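Local structure of chitinase (Jonesia denitrificans, 5VG0) at residues D69-W83 with F95-T109. The protein is the copper-dependent lytic polysaccharide monooxygenase domain of a larger enzyme, and probably cleaves chitin chains oxidatively. Sequence-based numbering, arbitrary orientation.
Sequences DLTWKLTAPHNTSTW and FDQKGQQPPTSLTHT. With CU (copper (II) ion), chain C; PER (peroxide ion), chain D.
Trp83 packs its broad indole against Leu106 and His108 at the tight centre of this contact. Leu106 lays CD2 over one face of the six-membered ring, 3.7 Å from the centroid, a CH-pi contact suited to a branched aliphatic chain. His108 turns its edge to the five-membered ring, planes at 69°, as a T-shaped pair. On the opposite face rests Thr80 CG2, while Pro102 CB abuts the indole edge. Trp83 NE1 donates a 2.9 Å hydrogen bond to an in-plane lone pair of Gln97 OE1; a bend in Gln97 (chi2 77°) brings the amide there. Leu74 CD1 presses on Pro102 CG at 3.4 Å, unusually close.

The outer sheet face is looser and polar: Thr109 OG1 donates to Asp69 OD1, and Thr71 OG1 and Thr107 OG1 lie 3.0 Å apart. At the Gln97-Gln100 type I' turn, Gly99 suits the positive phi, and Asn79 ND2 bonds its carbonyl O.

In the loop between strands 69-74 and 80-87, His78 NE2 binds copper, completing the histidine brace with His1. Strand 69-74 runs antiparallel between 2-6 and 105-109, its Leu70, Trp72 and Leu74 facing 118-126 and 131-141 across the immunoglobulin-like beta sandwich of AA10 monooxygenases, where Trp124 stacks on Trp83.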
ATOM      1  N   ASP A  69      13.018   0.957  -4.537  1.00 10.93           N
ATOM      2  CA  ASP A  69      12.879   0.114  -3.362  1.00 11.28           C
ATOM      3  C   ASP A  69      11.689   0.619  -2.560  1.00 11.26           C
ATOM      4  O   ASP A  69      11.608   1.806  -2.229  1.00 15.31           O
ATOM      5  CB  ASP A  69      14.136   0.169  -2.496  1.00 14.63           C
ATOM      6  CG  ASP A  69      15.315  -0.550  -3.111  1.00 19.34           C
ATOM      7  OD1 ASP A  69      15.147  -1.278  -4.101  1.00 18.46           O
ATOM      8  OD2 ASP A  69      16.428  -0.392  -2.570  1.00 25.34           O
ATOM      9  N   LEU A  70      10.792  -0.289  -2.224  1.00 10.29           N
ATOM     10  CA  LEU A  70       9.586   0.001  -1.471  1.00 10.42           C
ATOM     11  C   LEU A  70       9.675  -0.714  -0.130  1.00  9.87           C
ATOM     12  O   LEU A  70       9.973  -1.907  -0.083  1.00 11.21           O
ATOM     13  CB  LEU A  70       8.425  -0.503  -2.301  1.00 12.49           C
ATOM     14  CG  LEU A  70       7.051  -0.277  -1.755  1.00 14.23           C
ATOM     15  CD1 LEU A  70       6.106  -0.126  -2.937  1.00 16.69           C
ATOM     16  CD2 LEU A  70       6.639  -1.425  -0.883  1.00 14.74           C
ATOM     17  N   THR A  71       9.408   0.009   0.950  1.00  9.65           N
ATOM     18  CA  THR A  71       9.590  -0.495   2.304  1.00  9.34           C
ATOM     19  C   THR A  71       8.269  -0.533   3.057  1.00  8.97           C
ATOM     20  O   THR A  71       7.517   0.450   3.071  1.00 10.33           O
ATOM     21  CB  THR A  71      10.612   0.337   3.073  1.00 11.79           C
ATOM     22  OG1 THR A  71      11.879   0.206   2.421  1.00 14.28           O
ATOM     23  CG2 THR A  71      10.739  -0.144   4.520  1.00 13.93           C
ATOM     24  N   TRP A  72       8.006  -1.672   3.682  1.00  9.33           N
ATOM     25  CA  TRP A  72       6.904  -1.882   4.605  1.00  9.20           C
ATOM     26  C   TRP A  72       7.379  -1.834   6.049  1.00  9.28           C
ATOM     27  O   TRP A  72       8.485  -2.269   6.377  1.00 10.66           O
ATOM     28  CB  TRP A  72       6.315  -3.275   4.414  1.00 10.58           C
ATOM     29  CG  TRP A  72       5.542  -3.541   3.162  1.00 10.65           C
ATOM     30  CD1 TRP A  72       6.032  -3.825   1.926  1.00 12.79           C
ATOM     31  CD2 TRP A  72       4.117  -3.581   3.049  1.00  9.92           C
ATOM     32  NE1 TRP A  72       4.996  -4.037   1.052  1.00 12.22           N
ATOM     33  CE2 TRP A  72       3.808  -3.892   1.718  1.00 11.24           C
ATOM     34  CE3 TRP A  72       3.073  -3.382   3.955  1.00 11.00           C
ATOM     35  CZ2 TRP A  72       2.497  -4.016   1.260  1.00 12.11           C
ATOM     36  CZ3 TRP A  72       1.768  -3.502   3.504  1.00 12.46           C
ATOM     37  CH2 TRP A  72       1.495  -3.821   2.168  1.00 13.10           C
ATOM     38  N   LYS A  73       6.501  -1.349   6.916  1.00  9.21           N
ATOM     39  CA  LYS A  73       6.602  -1.522   8.358  1.00  9.53           C
ATOM     40  C   LYS A  73       5.433  -2.388   8.783  1.00  9.00           C
ATOM     41  O   LYS A  73       4.278  -2.024   8.560  1.00  9.93           O
ATOM     42  CB  LYS A  73       6.526  -0.173   9.064  1.00 12.32           C
ATOM     43  CG  LYS A  73       6.550  -0.290  10.569  1.00 17.34           C
ATOM     44  CD  LYS A  73       6.609   1.072  11.223  1.00 23.02           C
ATOM     45  CE  LYS A  73       6.747   0.966  12.728  1.00 29.07           C
ATOM     46  NZ  LYS A  73       6.833   2.305  13.351  1.00 32.49           N
ATOM     47  N   LEU A  74       5.729  -3.544   9.363  1.00  9.69           N
ATOM     48  CA  LEU A  74       4.692  -4.455   9.820  1.00 10.42           C
ATOM     49  C   LEU A  74       4.647  -4.420  11.333  1.00 11.03           C
ATOM     50  O   LEU A  74       5.664  -4.624  11.987  1.00 14.14           O
ATOM     51  CB  LEU A  74       4.956  -5.880   9.346  1.00 11.60           C
ATOM     52  CG  LEU A  74       5.249  -6.047   7.859  1.00 12.29           C
ATOM     53  CD1 LEU A  74       5.366  -7.545   7.549  1.00 14.28           C
ATOM     54  CD2 LEU A  74       4.211  -5.394   6.965  1.00 12.06           C
ATOM     55  N   THR A  75       3.483  -4.157  11.891  1.00 11.28           N
ATOM     56  CA  THR A  75       3.330  -4.240  13.336  1.00 12.11           C
ATOM     57  C   THR A  75       2.976  -5.640  13.789  1.00 12.25           C
ATOM     58  O   THR A  75       3.269  -5.999  14.925  1.00 14.27           O
ATOM     59  CB  THR A  75       2.300  -3.219  13.836  1.00 14.91           C
ATOM     60  OG1 THR A  75       1.057  -3.408  13.166  1.00 16.52           O
ATOM     61  CG2 THR A  75       2.782  -1.805  13.579  1.00 18.36           C
ATOM     62  N   ALA A  76       2.388  -6.446  12.915  1.00 11.64           N
ATOM     63  CA  ALA A  76       2.050  -7.822  13.246  1.00 13.13           C
ATOM     64  C   ALA A  76       2.360  -8.605  11.985  1.00 12.37           C
ATOM     65  O   ALA A  76       1.582  -8.556  11.019  1.00 12.66           O
ATOM     66  CB  ALA A  76       0.582  -7.937  13.641  1.00 15.05           C
ATOM     67  N   PRO A  77       3.479  -9.311  11.943  1.00 12.78           N
ATOM     68  CA  PRO A  77       3.935  -9.963  10.698  1.00 13.44           C
ATOM     69  C   PRO A  77       3.280 -11.321  10.453  1.00 13.23           C
ATOM     70  O   PRO A  77       3.834 -12.401  10.677  1.00 15.06           O
ATOM     71  CB  PRO A  77       5.439 -10.097  10.934  1.00 15.02           C
ATOM     72  CG  PRO A  77       5.553 -10.278  12.393  1.00 16.21           C
ATOM     73  CD  PRO A  77       4.470  -9.451  13.014  1.00 15.28           C
ATOM     74  N   HIS A  78       2.067 -11.271   9.946  1.00 11.98           N
ATOM     75  CA  HIS A  78       1.299 -12.486   9.703  1.00 11.69           C
ATOM     76  C   HIS A  78       1.957 -13.356   8.652  1.00 11.05           C
ATOM     77  O   HIS A  78       2.574 -12.873   7.704  1.00 11.65           O
ATOM     78  CB  HIS A  78      -0.077 -12.111   9.193  1.00 12.94           C
ATOM     79  CG  HIS A  78      -0.775 -11.162  10.088  1.00 12.78           C
ATOM     80  ND1 HIS A  78      -1.001 -11.426  11.423  1.00 14.82           N
ATOM     81  CD2 HIS A  78      -1.251  -9.923   9.857  1.00 13.02           C
ATOM     82  CE1 HIS A  78      -1.613 -10.395  11.967  1.00 15.23           C
ATOM     83  NE2 HIS A  78      -1.777  -9.479  11.036  1.00 14.18           N
ATOM     84  N   ASN A  79       1.761 -14.663   8.784  1.00 11.19           N
ATOM     85  CA  ASN A  79       2.149 -15.565   7.714  1.00 12.03           C
ATOM     86  C   ASN A  79       1.491 -15.109   6.421  1.00 10.18           C
ATOM     87  O   ASN A  79       0.317 -14.732   6.405  1.00 10.68           O
ATOM     88  CB  ASN A  79       1.753 -16.998   8.052  1.00 14.50           C
ATOM     89  CG  ASN A  79       2.580 -17.556   9.184  1.00 17.83           C
ATOM     90  OD1 ASN A  79       2.371 -17.189  10.336  1.00 22.27           O
ATOM     91  ND2 ASN A  79       3.544 -18.400   8.865  1.00 20.17           N
ATOM     92  N   THR A  80       2.271 -15.118   5.350  1.00  9.43           N
ATOM     93  CA  THR A  80       1.922 -14.424   4.121  1.00  9.01           C
ATOM     94  C   THR A  80       1.981 -15.379   2.944  1.00  9.23           C
ATOM     95  O   THR A  80       2.897 -16.197   2.832  1.00 10.29           O
ATOM     96  CB  THR A  80       2.929 -13.293   3.903  1.00  9.38           C
ATOM     97  OG1 THR A  80       2.825 -12.357   4.970  1.00 10.19           O
ATOM     98  CG2 THR A  80       2.711 -12.570   2.608  1.00  9.78           C
ATOM     99  N   SER A  81       1.013 -15.238   2.041  1.00  8.66           N
ATOM    100  CA  SER A  81       1.078 -15.934   0.762  1.00  8.95           C
ATOM    101  C   SER A  81       1.879 -15.084  -0.210  1.00  8.85           C
ATOM    102  O   SER A  81       3.066 -15.336  -0.413  1.00 11.69           O
ATOM    103  CB  SER A  81      -0.317 -16.276   0.252  1.00  9.13           C
ATOM    104  OG  SER A  81      -1.112 -15.120   0.222  1.00 10.83           O
ATOM    105  N   THR A  82       1.277 -14.053  -0.782  1.00  9.40           N
ATOM    106  CA  THR A  82       1.949 -13.182  -1.733  1.00  8.52           C
ATOM    107  C   THR A  82       1.784 -11.714  -1.369  1.00  8.23           C
ATOM    108  O   THR A  82       0.828 -11.306  -0.712  1.00  9.81           O
ATOM    109  CB  THR A  82       1.429 -13.384  -3.158  1.00  9.95           C
ATOM    110  OG1 THR A  82       0.025 -13.173  -3.180  1.00 11.60           O
ATOM    111  CG2 THR A  82       1.770 -14.754  -3.698  1.00 11.61           C
ATOM    112  N   TRP A  83       2.739 -10.950  -1.872  1.00  7.72           N
ATOM    113  CA  TRP A  83       2.676  -9.499  -1.967  1.00  7.90           C
ATOM    114  C   TRP A  83       2.460  -9.191  -3.442  1.00  8.14           C
ATOM    115  O   TRP A  83       3.275  -9.574  -4.281  1.00 10.00           O
ATOM    116  CB  TRP A  83       3.993  -8.878  -1.497  1.00  9.00           C
ATOM    117  CG  TRP A  83       4.478  -9.352  -0.164  1.00  8.44           C
ATOM    118  CD1 TRP A  83       5.222 -10.461   0.088  1.00  9.60           C
ATOM    119  CD2 TRP A  83       4.249  -8.718   1.086  1.00  8.55           C
ATOM    120  NE1 TRP A  83       5.473 -10.558   1.421  1.00 10.68           N
ATOM    121  CE2 TRP A  83       4.889  -9.497   2.066  1.00  9.65           C
ATOM    122  CE3 TRP A  83       3.572  -7.557   1.478  1.00  9.61           C
ATOM    123  CZ2 TRP A  83       4.853  -9.164   3.407  1.00 11.30           C
ATOM    124  CZ3 TRP A  83       3.552  -7.224   2.808  1.00 11.55           C
ATOM    125  CH2 TRP A  83       4.178  -8.025   3.757  1.00 11.64           C
ATOM    126  N   PHE A  95       5.487 -11.123  -5.294  1.00  9.00           N
ATOM    127  CA  PHE A  95       6.528 -11.739  -4.476  1.00  9.17           C
ATOM    128  C   PHE A  95       5.880 -12.815  -3.630  1.00  9.66           C
ATOM    129  O   PHE A  95       4.898 -12.555  -2.936  1.00 11.52           O
ATOM    130  CB  PHE A  95       7.183 -10.715  -3.552  1.00 10.38           C
ATOM    131  CG  PHE A  95       7.974  -9.677  -4.268  1.00 11.57           C
ATOM    132  CD1 PHE A  95       7.346  -8.583  -4.839  1.00 12.48           C
ATOM    133  CD2 PHE A  95       9.340  -9.784  -4.382  1.00 14.52           C
ATOM    134  CE1 PHE A  95       8.076  -7.612  -5.491  1.00 13.82           C
ATOM    135  CE2 PHE A  95      10.074  -8.814  -5.038  1.00 16.72           C
ATOM    136  CZ  PHE A  95       9.437  -7.733  -5.600  1.00 15.04           C
ATOM    137  N   ASP A  96       6.432 -14.018  -3.678  1.00 10.46           N
ATOM    138  CA  ASP A  96       5.886 -15.180  -2.977  1.00 10.96           C
ATOM    139  C   ASP A  96       6.623 -15.350  -1.655  1.00 10.72           C
ATOM    140  O   ASP A  96       7.840 -15.548  -1.636  1.00 12.95           O
ATOM    141  CB  ASP A  96       6.073 -16.402  -3.876  1.00 12.23           C
ATOM    142  CG  ASP A  96       5.440 -17.648  -3.341  1.00 13.31           C
ATOM    143  OD1 ASP A  96       4.757 -17.612  -2.301  1.00 13.63           O
ATOM    144  OD2 ASP A  96       5.632 -18.669  -4.035  1.00 17.34           O
ATOM    145  N   GLN A  97       5.897 -15.272  -0.549  1.00 10.36           N
ATOM    146  CA  GLN A  97       6.469 -15.500   0.770  1.00 10.86           C
ATOM    147  C   GLN A  97       6.313 -16.943   1.223  1.00 11.85           C
ATOM    148  O   GLN A  97       6.809 -17.314   2.295  1.00 13.52           O
ATOM    149  CB  GLN A  97       5.841 -14.549   1.797  1.00 11.80           C
ATOM    150  CG  GLN A  97       6.703 -14.276   3.042  1.00 13.00           C
ATOM    151  CD  GLN A  97       7.817 -13.305   2.766  1.00 13.23           C
ATOM    152  OE1 GLN A  97       7.631 -12.291   2.125  1.00 14.33           O
ATOM    153  NE2 GLN A  97       8.983 -13.603   3.272  1.00 16.49           N
ATOM    154  N   LYS A  98       5.629 -17.763   0.436  1.00 12.22           N
ATOM    155  CA  LYS A  98       5.597 -19.205   0.649  1.00 14.05           C
ATOM    156  C   LYS A  98       4.929 -19.591   1.965  1.00 13.44           C
ATOM    157  O   LYS A  98       5.235 -20.638   2.545  1.00 15.48           O
ATOM    158  CB  LYS A  98       7.000 -19.816   0.560  1.00 18.66           C
ATOM    159  CG  LYS A  98       7.730 -19.542  -0.742  1.00 24.71           C
ATOM    160  CD  LYS A  98       7.430 -20.581  -1.781  1.00 32.28           C
ATOM    161  CE  LYS A  98       8.287 -20.388  -3.033  1.00 37.32           C
ATOM    162  NZ  LYS A  98       7.815 -21.247  -4.150  1.00 40.11           N
ATOM    163  N   GLY A  99       3.987 -18.785   2.435  1.00 12.94           N
ATOM    164  CA  GLY A  99       3.301 -19.054   3.673  1.00 13.75           C
ATOM    165  C   GLY A  99       4.086 -18.753   4.923  1.00 14.44           C
ATOM    166  O   GLY A  99       3.625 -19.101   6.019  1.00 16.66           O
ATOM    167  N   GLN A 100       5.246 -18.123   4.795  1.00 14.09           N
ATOM    168  CA  GLN A 100       6.132 -17.849   5.908  1.00 14.67           C
ATOM    169  C   GLN A 100       5.861 -16.475   6.504  1.00 12.96           C
ATOM    170  O   GLN A 100       5.185 -15.629   5.935  1.00 12.39           O
ATOM    171  CB  GLN A 100       7.576 -17.898   5.425  1.00 17.73           C
ATOM    172  CG  GLN A 100       8.019 -19.255   4.924  1.00 22.16           C
ATOM    173  CD  GLN A 100       9.424 -19.234   4.362  1.00 29.18           C
ATOM    174  OE1 GLN A 100      10.176 -18.279   4.570  1.00 32.49           O
ATOM    175  NE2 GLN A 100       9.779 -20.278   3.620  1.00 32.36           N
ATOM    176  N   GLN A 101       6.427 -16.266   7.666  1.00 14.70           N
ATOM    177  CA  GLN A 101       6.376 -14.986   8.352  1.00 14.71           C
ATOM    178  C   GLN A 101       7.415 -14.042   7.754  1.00 14.05           C
ATOM    179  O   GLN A 101       8.586 -14.417   7.620  1.00 16.15           O
ATOM    180  CB  GLN A 101       6.689 -15.225   9.823  1.00 16.97           C
ATOM    181  CG  GLN A 101       6.815 -14.004  10.710  1.00 19.65           C
ATOM    182  CD  GLN A 101       6.998 -14.395  12.173  1.00 22.90           C
ATOM    183  OE1 GLN A 101       6.437 -15.400  12.636  1.00 24.34           O
ATOM    184  NE2 GLN A 101       7.802 -13.626  12.897  1.00 24.55           N
ATOM    185  N   PRO A 102       7.039 -12.823   7.400  1.00 13.30           N
ATOM    186  CA  PRO A 102       8.005 -11.860   6.898  1.00 13.57           C
ATOM    187  C   PRO A 102       8.701 -11.147   8.039  1.00 12.48           C
ATOM    188  O   PRO A 102       8.197 -11.125   9.170  1.00 12.67           O
ATOM    189  CB  PRO A 102       7.121 -10.879   6.120  1.00 14.18           C
ATOM    190  CG  PRO A 102       5.860 -10.880   6.877  1.00 15.03           C
ATOM    191  CD  PRO A 102       5.667 -12.296   7.350  1.00 14.60           C
ATOM    192  N   PRO A 103       9.835 -10.515   7.768  1.00 12.77           N
ATOM    193  CA  PRO A 103      10.407  -9.584   8.736  1.00 12.65           C
ATOM    194  C   PRO A 103       9.500  -8.376   8.903  1.00 12.44           C
ATOM    195  O   PRO A 103       8.712  -8.043   8.025  1.00 13.80           O
ATOM    196  CB  PRO A 103      11.742  -9.188   8.098  1.00 14.51           C
ATOM    197  CG  PRO A 103      11.556  -9.442   6.652  1.00 19.01           C
ATOM    198  CD  PRO A 103      10.563 -10.525   6.491  1.00 15.22           C
ATOM    199  N   THR A 104       9.620  -7.716  10.057  1.00 11.69           N
ATOM    200  CA  THR A 104       8.797  -6.536  10.318  1.00 12.18           C
ATOM    201  C   THR A 104       9.270  -5.299   9.567  1.00 11.61           C
ATOM    202  O   THR A 104       8.510  -4.337   9.445  1.00 12.97           O
ATOM    203  CB  THR A 104       8.692  -6.254  11.813  1.00 14.02           C
ATOM    204  OG1 THR A 104      10.005  -6.193  12.370  1.00 15.74           O
ATOM    205  CG2 THR A 104       7.868  -7.331  12.527  1.00 15.50           C
ATOM    206  N   SER A 105      10.493  -5.303   9.051  1.00 10.72           N
ATOM    207  CA  SER A 105      10.942  -4.308   8.090  1.00 11.94           C
ATOM    208  C   SER A 105      11.278  -5.061   6.816  1.00 11.61           C
ATOM    209  O   SER A 105      12.157  -5.920   6.825  1.00 13.26           O
ATOM    210  CB  SER A 105      12.172  -3.579   8.605  1.00 15.91           C
ATOM    211  OG  SER A 105      12.578  -2.621   7.647  1.00 20.81           O
ATOM    212  N   LEU A 106      10.557  -4.769   5.741  1.00 11.05           N
ATOM    213  CA  LEU A 106      10.633  -5.540   4.504  1.00 11.46           C
ATOM    214  C   LEU A 106      10.755  -4.582   3.338  1.00 10.83           C
ATOM    215  O   LEU A 106       9.969  -3.641   3.233  1.00 12.36           O
ATOM    216  CB  LEU A 106       9.354  -6.374   4.349  1.00 13.49           C
ATOM    217  CG  LEU A 106       9.200  -7.196   3.089  1.00 16.28           C
ATOM    218  CD1 LEU A 106      10.283  -8.250   2.961  1.00 18.04           C
ATOM    219  CD2 LEU A 106       7.840  -7.843   3.104  1.00 20.41           C
ATOM    220  N   THR A 107      11.725  -4.828   2.461  1.00  9.64           N
ATOM    221  CA  THR A 107      11.915  -4.018   1.270  1.00  9.64           C
ATOM    222  C   THR A 107      11.803  -4.895   0.033  1.00  9.92           C
ATOM    223  O   THR A 107      12.430  -5.952  -0.041  1.00 12.65           O
ATOM    224  CB  THR A 107      13.251  -3.280   1.330  1.00 12.76           C
ATOM    225  OG1 THR A 107      13.250  -2.418   2.483  1.00 15.53           O
ATOM    226  CG2 THR A 107      13.485  -2.461   0.083  1.00 14.50           C
ATOM    227  N   HIS A 108      11.023  -4.435  -0.938  1.00  8.76           N
ATOM    228  CA  HIS A 108      10.906  -5.052  -2.246  1.00  8.91           C
ATOM    229  C   HIS A 108      11.355  -4.061  -3.305  1.00  9.36           C
ATOM    230  O   HIS A 108      11.068  -2.875  -3.210  1.00 11.78           O
ATOM    231  CB  HIS A 108       9.458  -5.396  -2.529  1.00  9.84           C
ATOM    232  CG  HIS A 108       8.948  -6.552  -1.742  1.00  9.85           C
ATOM    233  ND1 HIS A 108       7.649  -6.631  -1.305  1.00 10.65           N
ATOM    234  CD2 HIS A 108       9.551  -7.688  -1.335  1.00 11.64           C
ATOM    235  CE1 HIS A 108       7.471  -7.761  -0.659  1.00 11.69           C
ATOM    236  NE2 HIS A 108       8.610  -8.422  -0.659  1.00 12.19           N
ATOM    237  N   THR A 109      12.019  -4.558  -4.327  1.00  9.11           N
ATOM    238  CA  THR A 109      12.431  -3.733  -5.449  1.00  9.57           C
ATOM    239  C   THR A 109      11.467  -3.930  -6.605  1.00  8.86           C
ATOM    240  O   THR A 109      11.341  -5.036  -7.134  1.00 10.55           O
ATOM    241  CB  THR A 109      13.853  -4.065  -5.894  1.00 11.69           C
ATOM    242  OG1 THR A 109      14.732  -3.917  -4.778  1.00 13.85           O
ATOM    243  CG2 THR A 109      14.302  -3.154  -7.025  1.00 12.43           C
TER
HETATM  244 CU    CU C 201      -2.687  -7.721  11.347  0.84 11.40          CU
HETATM  245  O1  PER D 202      -4.553  -8.702  10.969  0.83 48.65           O
HETATM  246  O2  PER D 202      -4.023  -8.507  12.342  0.83 48.62           O
HETATM  247  O   HOH W   1      10.172  -0.742   8.045  1.00 20.59           O
HETATM  248  O   HOH W   2      -2.911  -8.065  13.767  1.00 29.31           O